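Tapirin (Caldicellulosiruptor hydrothermalis, PDB 6N2C) probably binds cellulose, helping an extremely thermophilic bacterium adhere to plant material, and carries a zinc ion in its beta-helical C-terminal domain. Local coordinates at residues N197-V202 with S217-P222; K393-G398 with P438-Q443; G480-S485 with N511-V516. All coordinates share one frame; numbering follows the deposited sequence. Where two conformers were deposited one is given.

Interaction 1 (N197-V202 with S217-P222); sequences NNNITV and SDNNRP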
loop_
_atom_site.group_PDB
_atom_site.type_symbol
_atom_site.label_atom_id
_atom_site.label_comp_id
_atom_site.label_asym_id
_atom_site.label_seq_id
_atom_site.Cartn_x
_atom_site.Cartn_y
_atom_site.Cartn_z
ATOM N N ASN A 197 18.173 4.641 2.398
ATOM C CA ASN A 197 19.455 3.956 2.222
ATOM C C ASN A 197 19.351 2.736 3.055
ATOM O O ASN A 197 18.335 2.526 3.757
ATOM C CB ASN A 197 20.590 4.850 2.634
ATOM C CG ASN A 197 21.817 4.657 1.757
ATOM O OD1 ASN A 197 22.152 3.509 1.457
ATOM N ND2 ASN A 197 22.474 5.777 1.313
ATOM N N ASN A 198 20.389 1.916 3.032
ATOM C CA ASN A 198 20.278 0.627 3.686
ATOM C C ASN A 198 20.185 0.761 5.209
ATOM O O ASN A 198 20.821 1.630 5.814
ATOM C CB ASN A 198 21.501 -0.280 3.387
ATOM C CG ASN A 198 21.783 -0.430 1.912
ATOM O OD1 ASN A 198 22.579 0.294 1.367
ATOM N ND2 ASN A 198 21.084 -1.398 1.242
ATOM N N ASN A 199 19.434 -0.153 5.814
ATOM C CA ASN A 199 19.279 -0.253 7.270
ATOM C C ASN A 199 18.814 1.052 7.961
ATOM O O ASN A 199 19.430 1.499 8.934
ATOM C CB ASN A 199 20.568 -0.770 7.852
ATOM C CG ASN A 199 20.979 -2.035 7.141
ATOM O OD1 ASN A 199 20.169 -2.974 7.061
ATOM N ND2 ASN A 199 22.169 -2.072 6.616
ATOM N N ILE A 200 17.796 1.695 7.374
ATOM C CA ILE A 200 17.159 2.855 8.015
ATOM C C ILE A 200 15.934 2.332 8.700
ATOM O O ILE A 200 15.194 1.551 8.107
ATOM C CB ILE A 200 16.940 4.041 7.018
ATOM C CG1 ILE A 200 18.373 4.484 6.523
ATOM C CG2 ILE A 200 16.161 5.199 7.696
ATOM C CD1 ILE A 200 18.517 5.718 5.669
ATOM N N THR A 201 15.700 2.761 9.949
ATOM C CA THR A 201 14.474 2.479 10.680
ATOM C C THR A 201 13.777 3.804 10.923
ATOM O O THR A 201 14.400 4.714 11.451
ATOM C CB THR A 201 14.775 1.807 12.001
ATOM O OG1 THR A 201 15.471 0.550 11.774
ATOM C CG2 THR A 201 13.560 1.498 12.749
ATOM N N VAL A 202 12.552 3.909 10.465
ATOM C CA VAL A 202 11.741 5.159 10.566
ATOM C C VAL A 202 10.563 4.842 11.485
ATOM O O VAL A 202 9.794 3.950 11.199
ATOM C CB VAL A 202 11.224 5.606 9.211
ATOM C CG1 VAL A 202 10.302 6.820 9.325
ATOM C CG2 VAL A 202 12.352 5.886 8.244
ATOM N N SER A 217 17.626 -2.451 0.499
ATOM C CA SER A 217 17.590 -3.677 1.235
ATOM C C SER A 217 18.137 -3.535 2.673
ATOM O O SER A 217 19.079 -2.734 2.951
ATOM C CB SER A 217 18.399 -4.780 0.508
ATOM O OG SER A 217 19.786 -4.512 0.719
ATOM N N ASP A 218 17.505 -4.246 3.580
ATOM C CA ASP A 218 17.913 -4.339 4.954
ATOM C C ASP A 218 18.708 -5.634 5.157
ATOM O O ASP A 218 18.214 -6.728 5.103
ATOM C CB ASP A 218 16.746 -4.287 5.874
ATOM C CG ASP A 218 16.114 -2.867 5.980
ATOM O OD1 ASP A 218 16.784 -1.830 5.641
ATOM O OD2 ASP A 218 14.923 -2.849 6.347
ATOM N N ASN A 219 19.990 -5.467 5.360
ATOM C CA ASN A 219 20.925 -6.584 5.482
ATOM C C ASN A 219 21.521 -6.626 6.868
ATOM O O ASN A 219 22.172 -7.584 7.202
ATOM C CB ASN A 219 22.062 -6.472 4.393
ATOM C CG ASN A 219 22.617 -5.041 4.229
ATOM O OD1 ASN A 219 23.160 -4.477 5.190
ATOM N ND2 ASN A 219 22.446 -4.440 3.015
ATOM N N ASN A 220 21.284 -5.591 7.664
ATOM C CA ASN A 220 21.821 -5.430 9.006
ATOM C C ASN A 220 20.977 -4.365 9.773
ATOM O O ASN A 220 21.509 -3.362 10.241
ATOM C CB ASN A 220 23.300 -5.001 8.926
ATOM C CG ASN A 220 23.974 -4.926 10.303
ATOM O OD1 ASN A 220 23.570 -5.605 11.232
ATOM N ND2 ASN A 220 25.000 -4.087 10.424
ATOM N N ARG A 221 19.656 -4.582 9.842
ATOM C CA ARG A 221 18.728 -3.607 10.429
ATOM C C ARG A 221 18.355 -4.181 11.821
ATOM O O ARG A 221 17.764 -5.296 11.902
ATOM C CB ARG A 221 17.493 -3.380 9.553
ATOM C CG ARG A 221 16.645 -2.202 9.978
ATOM C CD ARG A 221 15.167 -2.363 9.656
ATOM N NE ARG A 221 14.504 -3.543 10.248
ATOM C CZ ARG A 221 14.077 -4.646 9.606
ATOM N NH1 ARG A 221 13.503 -5.624 10.289
ATOM N NH2 ARG A 221 14.208 -4.800 8.302
ATOM N N PRO A 222 18.743 -3.467 12.905
ATOM C CA PRO A 222 18.452 -3.989 14.271
ATOM C C PRO A 222 16.948 -3.929 14.638
ATOM O O PRO A 222 16.494 -4.826 15.333
ATOM C CB PRO A 222 19.293 -3.091 15.186
ATOM C CG PRO A 222 19.410 -1.792 14.427
ATOM C CD PRO A 222 19.357 -2.120 12.943
HETATM O O HOH W 1 15.942 0.626 5.499
#
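The side chain of N199 reaches over the bend at N219 and N220 and covers more of this contact than any other residue; its CG, anti to its own carbonyl carbon (chi1 -52°), lies 3.4 Å from N220 O. The setting is a corner of a parallel beta-helix, where the chain turns into strand 200-203 beside the loop following strand 213-214. N199 has a left-handed backbone conformation, which asparagine tolerates better than most residues, and its amide can give and accept at once. OD1 accepts from N220 N at 2.9 Å, the donor above the carbonyl plane, and takes a weak bond from N219 N. ND2 gives an almost straight bond of 3.0 Å to N219 OD1, which lies in the N199 amide plane, while ND2 stands above the N219 carbonyl plane; the two amides are nearly perpendicular (79°). Flipping the N199 amide would set like against like at both ends, so its orientation is probably fixed. Next to it, N198 ND2 meets a lone pair of S217 O at 3.0 Å. D218 OD1 turns to the backbone of N199, accepting a weak bond from N199 N and one from a water that in turn accepts from I200 N. Its OD2 is held by T226 OG1 and by R221, whose NH2 forms a 2.9 Å salt bridge to it and also binds N244 O. A short acid suits this place, its two oxygens serving different parts of the corner. T201 lies across the arginine chain, OG1 3.5 Å from R221 CG and 3.6 Å from R221 CD.

Interaction 2 (K393-G398 with P438-Q443); sequences KIVCSG and PNVNFQ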
loop_
_atom_site.group_PDB
_atom_site.type_symbol
_atom_site.label_atom_id
_atom_site.label_comp_id
_atom_site.label_asym_id
_atom_site.label_seq_id
_atom_site.Cartn_x
_atom_site.Cartn_y
_atom_site.Cartn_z
ATOM N N LYS A 393 -20.324 -22.670 -4.644
ATOM C CA LYS A 393 -21.168 -22.347 -5.795
ATOM C C LYS A 393 -20.458 -21.436 -6.760
ATOM O O LYS A 393 -19.696 -20.561 -6.357
ATOM C CB LYS A 393 -22.497 -21.672 -5.353
ATOM C CG LYS A 393 -23.492 -21.323 -6.449
ATOM C CD LYS A 393 -24.747 -20.652 -5.896
ATOM C CE LYS A 393 -25.843 -20.594 -6.931
ATOM N NZ LYS A 393 -27.034 -19.838 -6.389
ATOM N N ILE A 394 -20.689 -21.662 -8.053
ATOM C CA ILE A 394 -20.238 -20.726 -9.079
ATOM C C ILE A 394 -21.482 -20.280 -9.826
ATOM O O ILE A 394 -22.331 -21.091 -10.230
ATOM C CB ILE A 394 -19.224 -21.355 -10.019
ATOM C CG1 ILE A 394 -18.010 -21.889 -9.245
ATOM C CG2 ILE A 394 -18.851 -20.455 -11.190
ATOM C CD1 ILE A 394 -17.008 -22.680 -10.083
ATOM N N VAL A 395 -21.539 -18.992 -10.085
ATOM C CA VAL A 395 -22.559 -18.364 -10.898
ATOM C C VAL A 395 -21.875 -17.793 -12.088
ATOM O O VAL A 395 -20.992 -16.968 -11.932
ATOM C CB VAL A 395 -23.275 -17.253 -10.080
ATOM C CG1 VAL A 395 -24.259 -16.490 -10.948
ATOM C CG2 VAL A 395 -24.012 -17.885 -8.930
ATOM N N CYS A 396 -22.262 -18.153 -13.309
ATOM C CA CYS A 396 -21.632 -17.618 -14.472
ATOM C C CYS A 396 -22.779 -17.028 -15.347
ATOM O O CYS A 396 -23.605 -17.789 -15.861
ATOM C CB CYS A 396 -20.850 -18.684 -15.261
ATOM S SG CYS A 396 -20.163 -18.062 -16.788
ATOM N N SER A 397 -22.819 -15.703 -15.559
ATOM C CA SER A 397 -23.878 -15.079 -16.382
ATOM C C SER A 397 -23.566 -15.037 -17.834
ATOM O O SER A 397 -24.468 -14.762 -18.647
ATOM C CB SER A 397 -24.071 -13.659 -15.882
ATOM O OG SER A 397 -22.811 -12.967 -16.008
ATOM N N GLY A 398 -22.292 -15.290 -18.253
ATOM C CA GLY A 398 -21.878 -15.161 -19.628
ATOM C C GLY A 398 -21.629 -16.523 -20.230
ATOM O O GLY A 398 -22.544 -17.311 -20.329
ATOM N N PRO A 438 -31.122 -19.400 -17.784
ATOM C CA PRO A 438 -30.831 -18.464 -18.838
ATOM C C PRO A 438 -30.838 -16.983 -18.420
ATOM O O PRO A 438 -30.390 -16.154 -19.223
ATOM C CB PRO A 438 -31.953 -18.729 -19.839
ATOM C CG PRO A 438 -32.277 -20.170 -19.631
ATOM C CD PRO A 438 -32.214 -20.345 -18.153
ATOM N N ASN A 439 -31.460 -16.730 -17.283
ATOM C CA ASN A 439 -31.628 -15.330 -16.772
ATOM C C ASN A 439 -30.684 -15.029 -15.612
ATOM O O ASN A 439 -30.763 -13.978 -15.016
ATOM C CB ASN A 439 -33.067 -15.110 -16.287
ATOM C CG ASN A 439 -34.053 -15.150 -17.398
ATOM O OD1 ASN A 439 -33.719 -14.786 -18.508
ATOM N ND2 ASN A 439 -35.294 -15.450 -17.066
ATOM N N VAL A 440 -29.729 -15.890 -15.342
ATOM C CA VAL A 440 -28.901 -15.704 -14.160
ATOM C C VAL A 440 -28.093 -14.396 -14.349
ATOM O O VAL A 440 -27.663 -14.021 -15.472
ATOM C CB VAL A 440 -27.973 -16.931 -13.817
ATOM C CG1 VAL A 440 -26.880 -17.013 -14.833
ATOM C CG2 VAL A 440 -27.427 -16.762 -12.440
ATOM N N ASN A 441 -28.093 -13.592 -13.276
ATOM C CA ASN A 441 -27.483 -12.270 -13.365
ATOM C C ASN A 441 -27.030 -11.829 -12.011
ATOM O O ASN A 441 -27.537 -12.282 -11.022
ATOM C CB ASN A 441 -28.439 -11.211 -13.973
ATOM C CG ASN A 441 -29.590 -10.894 -13.017
ATOM O OD1 ASN A 441 -29.491 -9.999 -12.162
ATOM N ND2 ASN A 441 -30.658 -11.729 -13.072
ATOM N N PHE A 442 -26.033 -10.938 -11.972
ATOM C CA PHE A 442 -25.629 -10.336 -10.701
ATOM C C PHE A 442 -25.003 -8.961 -10.995
ATOM O O PHE A 442 -24.448 -8.687 -12.065
ATOM C CB PHE A 442 -24.640 -11.231 -9.887
ATOM C CG PHE A 442 -23.357 -11.477 -10.602
ATOM C CD1 PHE A 442 -23.314 -12.420 -11.623
ATOM C CD2 PHE A 442 -22.218 -10.711 -10.325
ATOM C CE1 PHE A 442 -22.139 -12.675 -12.316
ATOM C CE2 PHE A 442 -21.056 -10.943 -11.030
ATOM C CZ PHE A 442 -21.030 -11.905 -12.055
ATOM N N GLN A 443 -25.066 -8.123 -10.004
ATOM C CA GLN A 443 -24.606 -6.737 -10.110
ATOM C C GLN A 443 -23.633 -6.591 -8.937
ATOM O O GLN A 443 -23.994 -6.725 -7.814
ATOM C CB GLN A 443 -25.779 -5.676 -10.013
ATOM C CG GLN A 443 -26.721 -5.589 -11.211
ATOM C CD GLN A 443 -27.632 -6.771 -11.257
ATOM O OE1 GLN A 443 -28.343 -6.988 -10.309
ATOM N NE2 GLN A 443 -27.559 -7.587 -12.322
HETATM O O HOH W 2 -27.429 -14.594 -18.221
#
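With V440 CG2 anti to its backbone N and CG1 between N and the carbonyl carbon (chi1 71°), one methyl of this valine meets V395 and the other turns to the strand backbone. In F442, chi1 (62°) sets CG on the side facing the strand. V395 CG1 touches V440 CG2 at 3.5 Å and lies 4.2 Å from F442 CD1, so one methyl serves two apolar neighbours. V440 CG1 packs against C396 O at 3.5 Å. Strand 393-396 belongs to the parallel beta-helix, and residues 438-443 form part of the irregular chain that leaves strand 434-436 and runs over the outside of the solenoid. Branched valines suit such a place, being short enough to let the backbones approach. Y377 of the neighbouring strand also meets the F442 ring, and the small S397 lets F442 CE1 come within 3.8 Å of its OG. No direct hydrogen bond links the two segments; a water donates to S397 O at 3.0 Å and to V440 O at 2.8 Å. Within the loop, N441 ND2 gives a nearly straight bond to N439 O, while N441 OD1 accepts from Q443 NE2.

Interaction 3 (G480-S485 with N511-V516); sequences GANYYS and NVQIFV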
loop_
_atom_site.group_PDB
_atom_site.type_symbol
_atom_site.label_atom_id
_atom_site.label_comp_id
_atom_site.label_asym_id
_atom_site.label_seq_id
_atom_site.Cartn_x
_atom_site.Cartn_y
_atom_site.Cartn_z
ATOM N N GLY A 480 16.681 25.604 21.021
ATOM C CA GLY A 480 16.459 25.474 22.470
ATOM C C GLY A 480 17.512 24.557 23.065
ATOM O O GLY A 480 18.481 24.118 22.383
ATOM N N ALA A 481 17.278 24.167 24.302
ATOM C CA ALA A 481 18.293 23.379 24.991
ATOM C C ALA A 481 18.460 22.024 24.290
ATOM O O ALA A 481 19.549 21.461 24.314
ATOM C CB ALA A 481 17.904 23.152 26.453
ATOM N N ASN A 482 17.363 21.420 23.857
ATOM C CA ASN A 482 17.414 20.060 23.270
ATOM C C ASN A 482 17.090 20.088 21.727
ATOM O O ASN A 482 16.611 19.055 21.230
ATOM C CB ASN A 482 16.495 19.076 23.984
ATOM C CG ASN A 482 14.997 19.481 23.980
ATOM O OD1 ASN A 482 14.674 20.652 23.842
ATOM N ND2 ASN A 482 14.109 18.551 24.293
ATOM N N TYR A 483 17.244 21.251 21.065
ATOM C CA TYR A 483 16.924 21.308 19.649
ATOM C C TYR A 483 17.491 22.441 18.861
ATOM O O TYR A 483 17.847 23.515 19.409
ATOM C CB TYR A 483 15.448 21.289 19.407
ATOM C CG TYR A 483 14.700 22.548 19.874
ATOM C CD1 TYR A 483 14.404 23.589 18.971
ATOM C CD2 TYR A 483 14.144 22.642 21.163
ATOM C CE1 TYR A 483 13.661 24.725 19.365
ATOM C CE2 TYR A 483 13.347 23.751 21.524
ATOM C CZ TYR A 483 13.158 24.809 20.659
ATOM O OH TYR A 483 12.311 25.883 21.026
ATOM N N TYR A 484 17.633 22.190 17.543
ATOM C CA TYR A 484 17.924 23.191 16.576
ATOM C C TYR A 484 16.924 23.124 15.457
ATOM O O TYR A 484 16.423 22.058 15.154
ATOM C CB TYR A 484 19.319 23.038 15.992
ATOM C CG TYR A 484 20.432 23.305 16.970
ATOM C CD1 TYR A 484 20.952 22.272 17.747
ATOM C CD2 TYR A 484 20.974 24.568 17.090
ATOM C CE1 TYR A 484 21.978 22.506 18.631
ATOM C CE2 TYR A 484 21.999 24.828 18.002
ATOM C CZ TYR A 484 22.508 23.783 18.754
ATOM O OH TYR A 484 23.517 24.015 19.645
ATOM N N SER A 485 16.560 24.286 14.937
ATOM C CA SER A 485 15.607 24.408 13.795
ATOM C C SER A 485 16.271 25.178 12.680
ATOM O O SER A 485 17.217 25.939 12.909
ATOM C CB SER A 485 14.299 25.098 14.175
ATOM O OG SER A 485 13.630 24.529 15.305
ATOM N N ASN A 511 22.428 13.637 21.925
ATOM C CA ASN A 511 21.633 13.942 20.730
ATOM C C ASN A 511 20.582 15.071 20.993
ATOM O O ASN A 511 19.837 15.048 21.970
ATOM C CB ASN A 511 20.898 12.678 20.238
ATOM C CG ASN A 511 20.335 12.817 18.833
ATOM O OD1 ASN A 511 21.055 12.596 17.875
ATOM N ND2 ASN A 511 19.059 13.009 18.713
ATOM N N VAL A 512 20.565 16.055 20.098
ATOM C CA VAL A 512 19.557 17.067 20.083
ATOM C C VAL A 512 18.637 16.869 18.905
ATOM O O VAL A 512 19.030 16.351 17.844
ATOM C CB VAL A 512 20.154 18.469 20.028
ATOM C CG1 VAL A 512 21.107 18.647 21.226
ATOM C CG2 VAL A 512 20.892 18.774 18.742
ATOM N N GLN A 513 17.456 17.374 19.071
ATOM C CA GLN A 513 16.468 17.280 18.033
ATOM C C GLN A 513 16.766 18.223 16.927
ATOM O O GLN A 513 17.307 19.279 17.133
ATOM C CB GLN A 513 15.075 17.473 18.579
ATOM C CG GLN A 513 14.649 16.596 19.794
ATOM C CD GLN A 513 13.417 17.005 20.536
ATOM O OE1 GLN A 513 12.879 18.109 20.301
ATOM N NE2 GLN A 513 12.975 16.175 21.509
ATOM N N ILE A 514 16.320 17.831 15.715
ATOM C CA ILE A 514 16.629 18.571 14.503
ATOM C C ILE A 514 15.339 18.776 13.740
ATOM O O ILE A 514 14.667 17.811 13.426
ATOM C CB ILE A 514 17.667 17.832 13.638
ATOM C CG1 ILE A 514 19.033 17.665 14.334
ATOM C CG2 ILE A 514 17.852 18.512 12.299
ATOM C CD1 ILE A 514 19.715 18.946 14.525
ATOM N N PHE A 515 15.039 20.032 13.396
ATOM C CA PHE A 515 13.834 20.341 12.629
ATOM C C PHE A 515 14.239 21.179 11.415
ATOM O O PHE A 515 14.728 22.309 11.574
ATOM C CB PHE A 515 12.831 21.105 13.526
ATOM C CG PHE A 515 12.446 20.342 14.709
ATOM C CD1 PHE A 515 11.449 19.397 14.685
ATOM C CD2 PHE A 515 13.173 20.514 15.920
ATOM C CE1 PHE A 515 11.105 18.661 15.812
ATOM C CE2 PHE A 515 12.853 19.760 16.998
ATOM C CZ PHE A 515 11.826 18.888 16.976
ATOM N N VAL A 516 14.022 20.622 10.228
ATOM C CA VAL A 516 14.371 21.268 8.952
ATOM C C VAL A 516 13.172 21.442 8.069
ATOM O O VAL A 516 12.448 20.481 7.784
ATOM C CB VAL A 516 15.502 20.510 8.244
ATOM C CG1 VAL A 516 15.883 21.251 6.977
ATOM C CG2 VAL A 516 16.700 20.378 9.103
#
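The tyrosine Y484 presents the edge of its ring to V512, whose CG2 fits against it in the ring plane, 3.6 Å from CD1 and slightly farther from CE1. On the face that carries Y484 and I514, Y484 CB lies 4.4 Å from I514 CD1, and I499 of helix 494-500 covers both residues. The other face carries Y483, S485, Q513 and F515. There the flat F515 ring slots in beside the neighbouring strand: its edge meets Y483 CB, 3.9 Å from CE2. S485 is small enough for its spot beside F515; in the conformer described, one of two, its hydroxyl is bonded to I478 O. P556 and L559 of helix 557-565 also touch F515. Strands 483-488 and 513-518 run parallel, their axes 4.8 Å apart, and form one end of the beta-helix, 483-488 being the last strand of its row there. Three backbone bonds join them: Q513 N to N482 O, Y484 N to Q513 O and F515 N to Y484 O. The type I turn from G480 to Y483 leads into the first strand. The Y483 ring lies over the turn, with G480 N 3.4 Å above the ring centre; a side chain at G480 would collide with that ring, so glycine suits the position. Q513 extends alongside N482, the two amides pointing the same way with NE2 3.8 Å from N482 ND2, while Q513 OE1 sits in plane at the F515 edge. Its side chain also touches the zinc ligand D532. An alanine here keeps CB but lacks the amide, and would probably leave the N482 amide and the F515 edge without their neighbour and D532 less well packed. Closer to the backbone, Q513 CB packs on N482 O at 3.4 Å.

In the fold
All three contacts belong to one beta-helix, but they lie at different points along it. Interactions 1 and 3 are on the same side of the chain's centre, with centres 24 Å apart and nearest atoms about 12 Å apart. The zinc site of H530, D532 and E551 is near both: the ion is about 10 Å from the T201 side chain of interaction 1 and about 8 Å from that of Q513 in interaction 3. Neither residue is a ligand. Interaction 2 is on the opposite side, its centre 50 Å from interaction 1 and 64 Å from interaction 3, away from the metal. Strands 393-396 and 513-518 nevertheless belong to the same long row of parallel strands.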